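Local atomic coordinates of abietadiene synthase, chloroplastic (Abies grandis, PDB entry 3S9V), a protein that belongs to the terpene synthase family and is a mainly alpha-helical, single-chain enzyme that includes a metal-binding domain of terpene synthase type. Residues Y57-V62 against P77-W82; V62-A67 against C111-T116; E81-N86 against G91-G96; Q85-D90 against E122-K127. One frame throughout, in Å; residues are numbered along the deposited sequence.

Contact 1. Residues Y57-V62 against P77-W82; sequences YDTAWV and PETVEW
The Trp-82 indole meets Thr-59 obliquely: methyl CG2 of Thr-59 lies 3.7 Å from ring atom CE3 of Trp-82, and the two side chains cross at about a right angle. Asn-86 ND2 lies over one face of this ring, toward its rim, and the His-261 ring meets it with planes about 40° apart. The two helices belong to the helical barrel domain that probably corresponds to the gamma domain of plant diterpene synthases. Segments 57-62 and 77-82 run in obliquely opposed directions (138° between them), their axes approaching to 8.8 Å, and they pack through Thr-59, Val-62 and Thr-79, with the Trp-82 ring at one end. On another side of the first helix, the Tyr-57 ring carries Trp-61 CD1 over one face, 3.6 Å above its plane, with Asp-58 OD2 at its edge. Thr-59 divides its branches cleanly. Its CG2 stands anti to the backbone N and points into the seam, 3.9 Å from Thr-79 CB, while OG1 is hydrogen-bonded to Ser-55 O and Val-262 N. Thr-79 likewise sends its hydroxyl back to its own helix start, at Phe-76 O. Both buried threonines thus have polar partners outside the seam and offer each other carbon. The contact runs out where Val-62 CG1 crosses Thr-79 CG2 at 4.1 Å.

Contact 2. Residues V62-A67 against C111-T116; sequences VARIPA and CIITLT
Thr-114 OG1 is hydrogen-bonded to two carbonyl oxygens, Ala-60 O and Ala-110 O, which must share its one proton, and the Arg-64 chain runs past it, with Arg-64 CG 3.4 Å from Thr-114 OG1. The same hydroxyl oxygen lies near the guanidinium plane, at its edge, 3.6 Å from Arg-64 NE. The other branch of the threonine, CG2, turns to the methyl of Ala-63, CB to CG2 3.7 Å. Extended from CG to NE, Arg-64 carries its guanidinium beyond Thr-114 to Ile-113, whose CG2 sits over one face, 3.1 Å above the plane and toward the rim near NH2. Ala-63 and Arg-64 are the central residues of a type I beta turn, Val-62 to Ile-65, which follows helix 56-62 and packs on the C-terminal part of helix 101-117 inside the helical barrel. The buried charge is answered from outside: Arg-64 NH1 forms a salt bridge with Glu-161, and the group also makes a cation-pi contact with Trp-61. Ala-63 O takes a hydrogen bond from Trp-118 NE1. Farther along the helix, Ile-112 O receives Thr-116 OG1 at 2.7 Å and Thr-116 N at 3.0 Å, from opposite faces of its carbonyl plane.

Contact 3. Residues E81-N86 against G91-G96; sequences EWILQN and GSWGEG
Trp-93 packs tightly on the end of helix 77-85, giving its indole N-H to Ile-83 O (NE1 to O 3.0 Å, N-H...O 161°), whereas the outer side of the contact, at Asn-86, is bridged by water. Trp-93 is the tryptophan of a QW motif, the QXXXGXW signature that runs here from Gln-87 to Trp-93. Ile-83 O lies in the ring plane, at the indole edge, and accepts a second, longer bond from Asn-86 N, which arrives on the opposite face of the carbonyl plane. Carbon contact backs the bond: Ile-83 CG2, anti to its backbone N, crosses the indole 4.0 Å from Trp-93 CE2. From helix 101-117, Cys-111 touches both side chains, and Leu-115 touches Ile-83. On the looser side Asn-86 O approaches Trp-93 CD1 obliquely at 3.5 Å, and a water donates to Asn-86 O (2.9 Å) while accepting from Gly-94 N (2.7 Å). Asn-86, the first residue to leave helical angles, folds its amide back so that ND2 reaches Trp-82 O at 3.0 Å. Gly-94 has phi 139°, where a CB would collide with the preceding carbonyl oxygen. A buried indole N-H is therefore satisfied by a carbonyl in the last turn of the helix, which probably holds the indole in a fixed orientation.

Contact 4. Residues Q85-D90 against E122-K127; sequences QNQLKD and ETQVQK
The QW motif begins at Gln-87, whose amide reaches the start of helix 122-136, at Gln-124 and Lys-127. Gln-87 NE2 donates to the backbone oxygen Gln-124 O at 3.0 Å, with a bent N-H...O angle of 149°, the donor being tilted from the carbonyl plane. The fully extended side chain, CG anti to the backbone N (chi1 180°), makes this reach possible. On the other side of the amide, Gln-87 OE1 rests on the aliphatic part of Gln-124, 3.3 Å from CG, while NE2 is also 3.8 Å from Lys-127 CB. Gln-87 NE2 has a further partner in Gly-91 O, so both the neighbouring helix and the glycine of its own motif hold the amide. In QW motifs the glutamine typically ties its loop to the start of a barrel helix, and the bond to Gln-124 O fits that pattern. The Gln-124 side chain, bent at chi2, sends NE2 to Leu-84 O, at the end of helix 77-85, and its OE1 receives Thr-123 OG1 from above the carbonyl plane. At Asp-90 the backbones are bridged by water: one water donates to Asp-90 O (3.0 Å) and Lys-127 O (2.9 Å). The Asp-90 carboxylate turns to Ser-92, with OD2 hydrogen-bonded to Ser-92 OG.

Overall arrangement
Contacts 1 to 4 form one connected patch of the helical domain, 37 to 43 Å from the chain's centre. Contacts 1 and 2 share Val-62, have centres about 7 Å apart, and also touch where Val-80 CG2 lies 3.9 Å from Ala-63 CB. Contact 3 continues helix 77-85 from contact 1, with Ile-83 CD1 3.7 Å from Ala-60 CA. Contact 4 lies about 7 Å from contact 3, centre to centre; both draw on the QW motif, and Trp-93 CH2 touches Gln-87 NE2 at 3.2 Å. Leu-115 links contact 2 to contact 4, its CB 3.5 Å from Val-125 CG2. Burial gives way to surface from contacts 1 to 3 toward contact 4.

Contact 1. Residues Y57-V62 against P77-W82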
# COMPACT_ATOMS: atom_id res chain seq x y z
N TYR A 57 -7.86 -17.68 -26.24
CA TYR A 57 -8.60 -18.84 -25.74
C TYR A 57 -10.10 -18.57 -25.59
O TYR A 57 -10.93 -19.33 -26.09
CB TYR A 57 -8.02 -19.26 -24.39
CG TYR A 57 -8.88 -20.24 -23.62
CD1 TYR A 57 -8.85 -21.61 -23.92
CD2 TYR A 57 -9.73 -19.80 -22.62
CE1 TYR A 57 -9.66 -22.50 -23.22
CE2 TYR A 57 -10.53 -20.69 -21.93
CZ TYR A 57 -10.49 -22.03 -22.23
OH TYR A 57 -11.32 -22.89 -21.56
N ASP A 58 -10.45 -17.49 -24.90
CA ASP A 58 -11.86 -17.14 -24.70
C ASP A 58 -12.52 -16.75 -26.00
O ASP A 58 -13.68 -17.07 -26.24
CB ASP A 58 -11.98 -16.00 -23.69
CG ASP A 58 -11.67 -16.44 -22.28
OD1 ASP A 58 -12.62 -16.69 -21.50
OD2 ASP A 58 -10.47 -16.55 -21.95
N THR A 59 -11.78 -16.06 -26.85
CA THR A 59 -12.33 -15.64 -28.12
C THR A 59 -12.68 -16.87 -28.93
O THR A 59 -13.71 -16.91 -29.60
CB THR A 59 -11.32 -14.77 -28.88
OG1 THR A 59 -11.00 -13.64 -28.07
CG2 THR A 59 -11.90 -14.30 -30.20
N ALA A 60 -11.83 -17.89 -28.85
CA ALA A 60 -12.06 -19.13 -29.57
C ALA A 60 -13.38 -19.76 -29.11
O ALA A 60 -14.11 -20.34 -29.91
CB ALA A 60 -10.91 -20.09 -29.34
N TRP A 61 -13.68 -19.65 -27.81
CA TRP A 61 -14.91 -20.23 -27.29
C TRP A 61 -16.14 -19.44 -27.73
O TRP A 61 -17.18 -20.02 -28.05
CB TRP A 61 -14.87 -20.34 -25.76
CG TRP A 61 -14.20 -21.61 -25.31
CD1 TRP A 61 -12.88 -21.79 -25.02
CD2 TRP A 61 -14.82 -22.91 -25.19
NE1 TRP A 61 -12.64 -23.12 -24.73
CE2 TRP A 61 -13.81 -23.82 -24.83
CE3 TRP A 61 -16.14 -23.38 -25.36
CZ2 TRP A 61 -14.06 -25.18 -24.63
CZ3 TRP A 61 -16.39 -24.75 -25.16
CH2 TRP A 61 -15.36 -25.63 -24.79
N VAL A 62 -16.03 -18.12 -27.76
CA VAL A 62 -17.14 -17.30 -28.21
C VAL A 62 -17.40 -17.62 -29.69
O VAL A 62 -18.54 -17.73 -30.12
CB VAL A 62 -16.83 -15.80 -28.03
CG1 VAL A 62 -17.90 -14.96 -28.69
CG2 VAL A 62 -16.76 -15.46 -26.54
N PRO A 77 -19.27 -13.90 -36.38
CA PRO A 77 -18.28 -14.06 -37.45
C PRO A 77 -16.97 -13.30 -37.25
O PRO A 77 -15.90 -13.76 -37.66
CB PRO A 77 -19.03 -13.58 -38.70
CG PRO A 77 -20.45 -13.85 -38.37
CD PRO A 77 -20.55 -13.41 -36.93
N GLU A 78 -17.06 -12.14 -36.61
CA GLU A 78 -15.88 -11.32 -36.37
C GLU A 78 -14.85 -12.03 -35.47
O GLU A 78 -13.65 -11.84 -35.62
CB GLU A 78 -16.30 -9.98 -35.76
CG GLU A 78 -16.72 -10.05 -34.29
CD GLU A 78 -18.23 -10.09 -34.06
OE1 GLU A 78 -18.96 -10.77 -34.83
OE2 GLU A 78 -18.69 -9.44 -33.09
N THR A 79 -15.32 -12.85 -34.53
CA THR A 79 -14.38 -13.54 -33.65
C THR A 79 -13.63 -14.62 -34.41
O THR A 79 -12.45 -14.85 -34.16
CB THR A 79 -15.09 -14.14 -32.41
OG1 THR A 79 -16.03 -15.14 -32.82
CG2 THR A 79 -15.81 -13.03 -31.65
N VAL A 80 -14.29 -15.27 -35.35
CA VAL A 80 -13.62 -16.29 -36.15
C VAL A 80 -12.52 -15.62 -36.97
O VAL A 80 -11.39 -16.12 -37.07
CB VAL A 80 -14.59 -17.01 -37.10
CG1 VAL A 80 -13.80 -17.89 -38.09
CG2 VAL A 80 -15.55 -17.87 -36.30
N GLU A 81 -12.86 -14.47 -37.55
CA GLU A 81 -11.90 -13.73 -38.34
C GLU A 81 -10.74 -13.29 -37.45
O GLU A 81 -9.59 -13.30 -37.87
CB GLU A 81 -12.56 -12.50 -38.98
CG GLU A 81 -11.63 -11.70 -39.89
CD GLU A 81 -11.22 -12.47 -41.14
OE1 GLU A 81 -10.17 -12.13 -41.73
OE2 GLU A 81 -11.95 -13.40 -41.55
N TRP A 82 -11.04 -12.89 -36.21
CA TRP A 82 -9.99 -12.47 -35.29
C TRP A 82 -8.98 -13.59 -35.12
O TRP A 82 -7.77 -13.37 -35.13
CB TRP A 82 -10.57 -12.11 -33.92
CG TRP A 82 -9.51 -11.59 -32.99
CD1 TRP A 82 -9.10 -10.29 -32.88
CD2 TRP A 82 -8.66 -12.36 -32.15
NE1 TRP A 82 -8.03 -10.21 -32.03
CE2 TRP A 82 -7.74 -11.47 -31.56
CE3 TRP A 82 -8.58 -13.72 -31.83
CZ2 TRP A 82 -6.74 -11.90 -30.68
CZ3 TRP A 82 -7.59 -14.15 -30.96
CH2 TRP A 82 -6.68 -13.24 -30.39

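Contact 2. Residues V62-A67 against C111-T116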
# COMPACT_ATOMS: atom_id res chain seq x y z
N VAL A 62 -16.03 -18.12 -27.76
CA VAL A 62 -17.14 -17.30 -28.21
C VAL A 62 -17.40 -17.62 -29.69
O VAL A 62 -18.54 -17.73 -30.12
CB VAL A 62 -16.83 -15.80 -28.03
CG1 VAL A 62 -17.90 -14.96 -28.69
CG2 VAL A 62 -16.76 -15.46 -26.54
N ALA A 63 -16.33 -17.79 -30.46
CA ALA A 63 -16.41 -18.08 -31.89
C ALA A 63 -17.11 -19.40 -32.21
O ALA A 63 -17.50 -19.64 -33.34
CB ALA A 63 -15.01 -18.09 -32.48
N ARG A 64 -17.26 -20.25 -31.20
CA ARG A 64 -17.92 -21.53 -31.40
C ARG A 64 -19.43 -21.42 -31.48
O ARG A 64 -20.08 -22.24 -32.14
CB ARG A 64 -17.58 -22.49 -30.27
CG ARG A 64 -16.19 -23.04 -30.28
CD ARG A 64 -16.18 -24.29 -29.43
NE ARG A 64 -14.84 -24.72 -29.07
CZ ARG A 64 -14.60 -25.85 -28.41
NH1 ARG A 64 -15.61 -26.64 -28.06
NH2 ARG A 64 -13.36 -26.18 -28.10
N ILE A 65 -20.01 -20.44 -30.80
CA ILE A 65 -21.46 -20.30 -30.79
C ILE A 65 -22.03 -20.18 -32.21
O ILE A 65 -21.73 -19.23 -32.93
CB ILE A 65 -21.89 -19.08 -29.97
CG1 ILE A 65 -21.17 -19.09 -28.62
CG2 ILE A 65 -23.39 -19.12 -29.73
CD1 ILE A 65 -21.39 -17.83 -27.82
N PRO A 66 -22.86 -21.15 -32.62
CA PRO A 66 -23.50 -21.17 -33.95
C PRO A 66 -24.57 -20.08 -34.09
O PRO A 66 -25.24 -19.74 -33.12
CB PRO A 66 -24.08 -22.57 -34.03
CG PRO A 66 -24.51 -22.80 -32.60
CD PRO A 66 -23.31 -22.30 -31.82
N ALA A 67 -24.73 -19.54 -35.30
CA ALA A 67 -25.72 -18.50 -35.57
C ALA A 67 -27.08 -18.84 -34.97
O ALA A 67 -27.59 -19.95 -35.17
CB ALA A 67 -25.86 -18.29 -37.07
N CYS A 111 -8.12 -22.68 -30.35
CA CYS A 111 -8.34 -22.11 -31.68
C CYS A 111 -8.41 -23.16 -32.80
O CYS A 111 -9.19 -23.03 -33.74
CB CYS A 111 -7.24 -21.08 -32.00
SG CYS A 111 -7.34 -19.60 -30.98
N ILE A 112 -7.59 -24.20 -32.68
CA ILE A 112 -7.57 -25.27 -33.67
C ILE A 112 -8.91 -25.99 -33.70
O ILE A 112 -9.43 -26.33 -34.76
CB ILE A 112 -6.45 -26.28 -33.35
CG1 ILE A 112 -5.10 -25.69 -33.75
CG2 ILE A 112 -6.71 -27.60 -34.06
CD1 ILE A 112 -3.93 -26.52 -33.29
N ILE A 113 -9.48 -26.21 -32.52
CA ILE A 113 -10.77 -26.88 -32.45
C ILE A 113 -11.87 -26.03 -33.09
O ILE A 113 -12.69 -26.54 -33.85
CB ILE A 113 -11.12 -27.21 -30.97
CG1 ILE A 113 -10.17 -28.30 -30.47
CG2 ILE A 113 -12.58 -27.63 -30.83
CD1 ILE A 113 -10.33 -28.65 -29.00
N THR A 114 -11.86 -24.73 -32.82
CA THR A 114 -12.86 -23.82 -33.37
C THR A 114 -12.76 -23.64 -34.89
O THR A 114 -13.78 -23.61 -35.58
CB THR A 114 -12.78 -22.43 -32.70
OG1 THR A 114 -12.94 -22.58 -31.28
CG2 THR A 114 -13.86 -21.50 -33.24
N LEU A 115 -11.54 -23.50 -35.41
CA LEU A 115 -11.39 -23.36 -36.85
C LEU A 115 -11.80 -24.67 -37.54
O LEU A 115 -12.41 -24.66 -38.62
CB LEU A 115 -9.95 -22.99 -37.21
CG LEU A 115 -9.47 -21.64 -36.66
CD1 LEU A 115 -8.06 -21.37 -37.15
CD2 LEU A 115 -10.40 -20.53 -37.10
N THR A 116 -11.47 -25.79 -36.91
CA THR A 116 -11.83 -27.09 -37.46
C THR A 116 -13.36 -27.20 -37.51
O THR A 116 -13.92 -27.68 -38.49
CB THR A 116 -11.27 -28.25 -36.58
OG1 THR A 116 -9.84 -28.26 -36.64
CG2 THR A 116 -11.79 -29.59 -37.08

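Contact 3. Residues E81-N86 against G91-G96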
# COMPACT_ATOMS: atom_id res chain seq x y z
N GLU A 81 -12.86 -14.47 -37.55
CA GLU A 81 -11.90 -13.73 -38.34
C GLU A 81 -10.74 -13.29 -37.45
O GLU A 81 -9.59 -13.30 -37.87
CB GLU A 81 -12.56 -12.50 -38.98
CG GLU A 81 -11.63 -11.70 -39.89
CD GLU A 81 -11.22 -12.47 -41.14
OE1 GLU A 81 -10.17 -12.13 -41.73
OE2 GLU A 81 -11.95 -13.40 -41.55
N TRP A 82 -11.04 -12.89 -36.21
CA TRP A 82 -9.99 -12.47 -35.29
C TRP A 82 -8.98 -13.59 -35.12
O TRP A 82 -7.77 -13.37 -35.13
CB TRP A 82 -10.57 -12.11 -33.92
CG TRP A 82 -9.51 -11.59 -32.99
CD1 TRP A 82 -9.10 -10.29 -32.88
CD2 TRP A 82 -8.66 -12.36 -32.15
NE1 TRP A 82 -8.03 -10.21 -32.03
CE2 TRP A 82 -7.74 -11.47 -31.56
CE3 TRP A 82 -8.58 -13.72 -31.83
CZ2 TRP A 82 -6.74 -11.90 -30.68
CZ3 TRP A 82 -7.59 -14.15 -30.96
CH2 TRP A 82 -6.68 -13.24 -30.39
N ILE A 83 -9.47 -14.81 -34.95
CA ILE A 83 -8.60 -15.96 -34.78
C ILE A 83 -7.70 -16.12 -36.00
O ILE A 83 -6.50 -16.28 -35.87
CB ILE A 83 -9.42 -17.24 -34.56
CG1 ILE A 83 -10.22 -17.14 -33.26
CG2 ILE A 83 -8.52 -18.44 -34.55
CD1 ILE A 83 -11.26 -18.22 -33.07
N LEU A 84 -8.30 -16.05 -37.18
CA LEU A 84 -7.56 -16.18 -38.43
C LEU A 84 -6.46 -15.13 -38.60
O LEU A 84 -5.42 -15.40 -39.20
CB LEU A 84 -8.52 -16.10 -39.62
CG LEU A 84 -9.57 -17.19 -39.76
CD1 LEU A 84 -10.53 -16.85 -40.90
CD2 LEU A 84 -8.89 -18.52 -40.02
N GLN A 85 -6.69 -13.94 -38.08
CA GLN A 85 -5.75 -12.84 -38.21
C GLN A 85 -4.72 -12.69 -37.08
O GLN A 85 -3.77 -11.93 -37.23
CB GLN A 85 -6.53 -11.53 -38.31
CG GLN A 85 -7.65 -11.54 -39.34
CD GLN A 85 -7.16 -11.28 -40.74
OE1 GLN A 85 -6.32 -12.01 -41.27
NE2 GLN A 85 -7.67 -10.22 -41.36
N ASN A 86 -4.90 -13.40 -35.97
CA ASN A 86 -3.99 -13.23 -34.84
C ASN A 86 -3.12 -14.39 -34.39
O ASN A 86 -2.74 -14.47 -33.22
CB ASN A 86 -4.76 -12.69 -33.65
CG ASN A 86 -5.06 -11.21 -33.78
OD1 ASN A 86 -4.22 -10.38 -33.46
ND2 ASN A 86 -6.25 -10.88 -34.28
N GLY A 91 3.22 -20.32 -34.93
CA GLY A 91 2.03 -21.14 -35.11
C GLY A 91 1.10 -21.20 -33.92
O GLY A 91 0.02 -21.79 -34.00
N SER A 92 1.51 -20.61 -32.81
CA SER A 92 0.68 -20.63 -31.61
C SER A 92 -0.22 -19.39 -31.56
O SER A 92 -0.10 -18.49 -32.39
CB SER A 92 1.56 -20.63 -30.37
OG SER A 92 2.22 -19.38 -30.22
N TRP A 93 -1.12 -19.40 -30.59
CA TRP A 93 -2.02 -18.27 -30.33
C TRP A 93 -1.77 -17.96 -28.86
O TRP A 93 -1.36 -18.84 -28.10
CB TRP A 93 -3.49 -18.66 -30.52
CG TRP A 93 -3.99 -18.54 -31.92
CD1 TRP A 93 -4.50 -17.43 -32.53
CD2 TRP A 93 -4.05 -19.59 -32.89
NE1 TRP A 93 -4.88 -17.72 -33.82
CE2 TRP A 93 -4.61 -19.04 -34.07
CE3 TRP A 93 -3.69 -20.95 -32.87
CZ2 TRP A 93 -4.82 -19.80 -35.22
CZ3 TRP A 93 -3.90 -21.71 -34.02
CH2 TRP A 93 -4.46 -21.13 -35.17
N GLY A 94 -2.03 -16.73 -28.45
CA GLY A 94 -1.83 -16.36 -27.07
C GLY A 94 -1.21 -14.99 -27.01
O GLY A 94 -1.14 -14.29 -28.02
N GLU A 95 -0.74 -14.58 -25.83
CA GLU A 95 -0.13 -13.27 -25.71
C GLU A 95 1.32 -13.29 -26.19
O GLU A 95 2.18 -13.96 -25.60
CB GLU A 95 -0.22 -12.80 -24.25
CG GLU A 95 0.15 -11.34 -24.04
CD GLU A 95 -0.39 -10.44 -25.14
OE1 GLU A 95 0.31 -10.26 -26.16
OE2 GLU A 95 -1.51 -9.91 -24.99
N GLY A 96 1.59 -12.57 -27.27
CA GLY A 96 2.95 -12.53 -27.80
C GLY A 96 3.90 -11.80 -26.86
O GLY A 96 5.05 -12.22 -26.68
O HOH W 1 -2.84 -15.03 -30.42

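Contact 4. Residues Q85-D90 against E122-K127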
# COMPACT_ATOMS: atom_id res chain seq x y z
N GLN A 85 -6.69 -13.94 -38.08
CA GLN A 85 -5.75 -12.84 -38.21
C GLN A 85 -4.72 -12.69 -37.08
O GLN A 85 -3.77 -11.93 -37.23
CB GLN A 85 -6.53 -11.53 -38.31
CG GLN A 85 -7.65 -11.54 -39.34
CD GLN A 85 -7.16 -11.28 -40.74
OE1 GLN A 85 -6.32 -12.01 -41.27
NE2 GLN A 85 -7.67 -10.22 -41.36
N ASN A 86 -4.90 -13.40 -35.97
CA ASN A 86 -3.99 -13.23 -34.84
C ASN A 86 -3.12 -14.39 -34.39
O ASN A 86 -2.74 -14.47 -33.22
CB ASN A 86 -4.76 -12.69 -33.65
CG ASN A 86 -5.06 -11.21 -33.78
OD1 ASN A 86 -4.22 -10.38 -33.46
ND2 ASN A 86 -6.25 -10.88 -34.28
N GLN A 87 -2.80 -15.28 -35.32
CA GLN A 87 -1.94 -16.40 -34.98
C GLN A 87 -0.51 -15.84 -34.99
O GLN A 87 -0.19 -14.96 -35.78
CB GLN A 87 -2.09 -17.51 -36.01
CG GLN A 87 -1.22 -18.74 -35.75
CD GLN A 87 -1.44 -19.83 -36.77
OE1 GLN A 87 -1.54 -19.56 -37.97
NE2 GLN A 87 -1.51 -21.07 -36.31
N LEU A 88 0.34 -16.35 -34.10
CA LEU A 88 1.73 -15.89 -34.02
C LEU A 88 2.63 -16.59 -35.04
O LEU A 88 2.22 -17.57 -35.67
CB LEU A 88 2.26 -16.10 -32.60
CG LEU A 88 1.44 -15.45 -31.47
CD1 LEU A 88 2.06 -15.78 -30.13
CD2 LEU A 88 1.37 -13.94 -31.67
N LYS A 89 3.85 -16.09 -35.19
CA LYS A 89 4.82 -16.64 -36.14
C LYS A 89 5.18 -18.10 -35.94
O LYS A 89 5.43 -18.82 -36.90
CB LYS A 89 6.10 -15.81 -36.15
CG LYS A 89 5.94 -14.43 -36.75
CD LYS A 89 7.25 -13.67 -36.79
CE LYS A 89 7.07 -12.31 -37.45
NZ LYS A 89 8.34 -11.54 -37.50
N ASP A 90 5.23 -18.55 -34.69
CA ASP A 90 5.58 -19.94 -34.42
C ASP A 90 4.37 -20.88 -34.56
O ASP A 90 4.47 -22.08 -34.32
CB ASP A 90 6.19 -20.07 -33.02
CG ASP A 90 5.23 -19.67 -31.90
OD1 ASP A 90 5.64 -19.72 -30.72
OD2 ASP A 90 4.06 -19.31 -32.20
N GLU A 122 -7.57 -23.66 -42.89
CA GLU A 122 -6.81 -24.91 -42.99
C GLU A 122 -5.32 -24.76 -42.72
O GLU A 122 -4.72 -25.60 -42.03
CB GLU A 122 -6.99 -25.55 -44.37
CG GLU A 122 -8.29 -26.33 -44.55
CD GLU A 122 -9.49 -25.44 -44.84
OE1 GLU A 122 -10.62 -25.97 -44.89
OE2 GLU A 122 -9.30 -24.21 -45.01
N THR A 123 -4.70 -23.71 -43.25
CA THR A 123 -3.28 -23.53 -43.03
C THR A 123 -2.99 -23.19 -41.57
O THR A 123 -2.10 -23.78 -40.96
CB THR A 123 -2.67 -22.45 -43.96
OG1 THR A 123 -3.23 -21.17 -43.65
CG2 THR A 123 -2.97 -22.78 -45.40
N GLN A 124 -3.74 -22.25 -41.00
CA GLN A 124 -3.52 -21.88 -39.60
C GLN A 124 -3.67 -23.09 -38.69
O GLN A 124 -2.90 -23.28 -37.75
CB GLN A 124 -4.50 -20.78 -39.15
CG GLN A 124 -4.26 -19.44 -39.82
CD GLN A 124 -5.17 -19.22 -41.01
OE1 GLN A 124 -5.44 -20.15 -41.78
NE2 GLN A 124 -5.64 -17.99 -41.18
N VAL A 125 -4.67 -23.93 -38.97
CA VAL A 125 -4.87 -25.11 -38.15
C VAL A 125 -3.63 -26.00 -38.23
O VAL A 125 -3.18 -26.51 -37.21
CB VAL A 125 -6.11 -25.91 -38.60
CG1 VAL A 125 -6.10 -27.28 -37.95
CG2 VAL A 125 -7.37 -25.17 -38.22
N GLN A 126 -3.08 -26.16 -39.43
CA GLN A 126 -1.89 -26.99 -39.59
C GLN A 126 -0.69 -26.42 -38.83
O GLN A 126 0.03 -27.16 -38.15
CB GLN A 126 -1.55 -27.16 -41.08
CG GLN A 126 -0.43 -28.17 -41.34
CD GLN A 126 -0.59 -29.45 -40.53
OE1 GLN A 126 -1.70 -29.96 -40.36
NE2 GLN A 126 0.52 -29.98 -40.04
N LYS A 127 -0.46 -25.11 -38.95
CA LYS A 127 0.65 -24.48 -38.23
C LYS A 127 0.44 -24.59 -36.71
O LYS A 127 1.40 -24.73 -35.95
CB LYS A 127 0.77 -23.00 -38.60
CG LYS A 127 1.37 -22.74 -39.96
CD LYS A 127 1.40 -21.25 -40.25
CE LYS A 127 1.99 -20.97 -41.62
NZ LYS A 127 2.06 -19.51 -41.90
O HOH W 2 4.06 -23.87 -36.69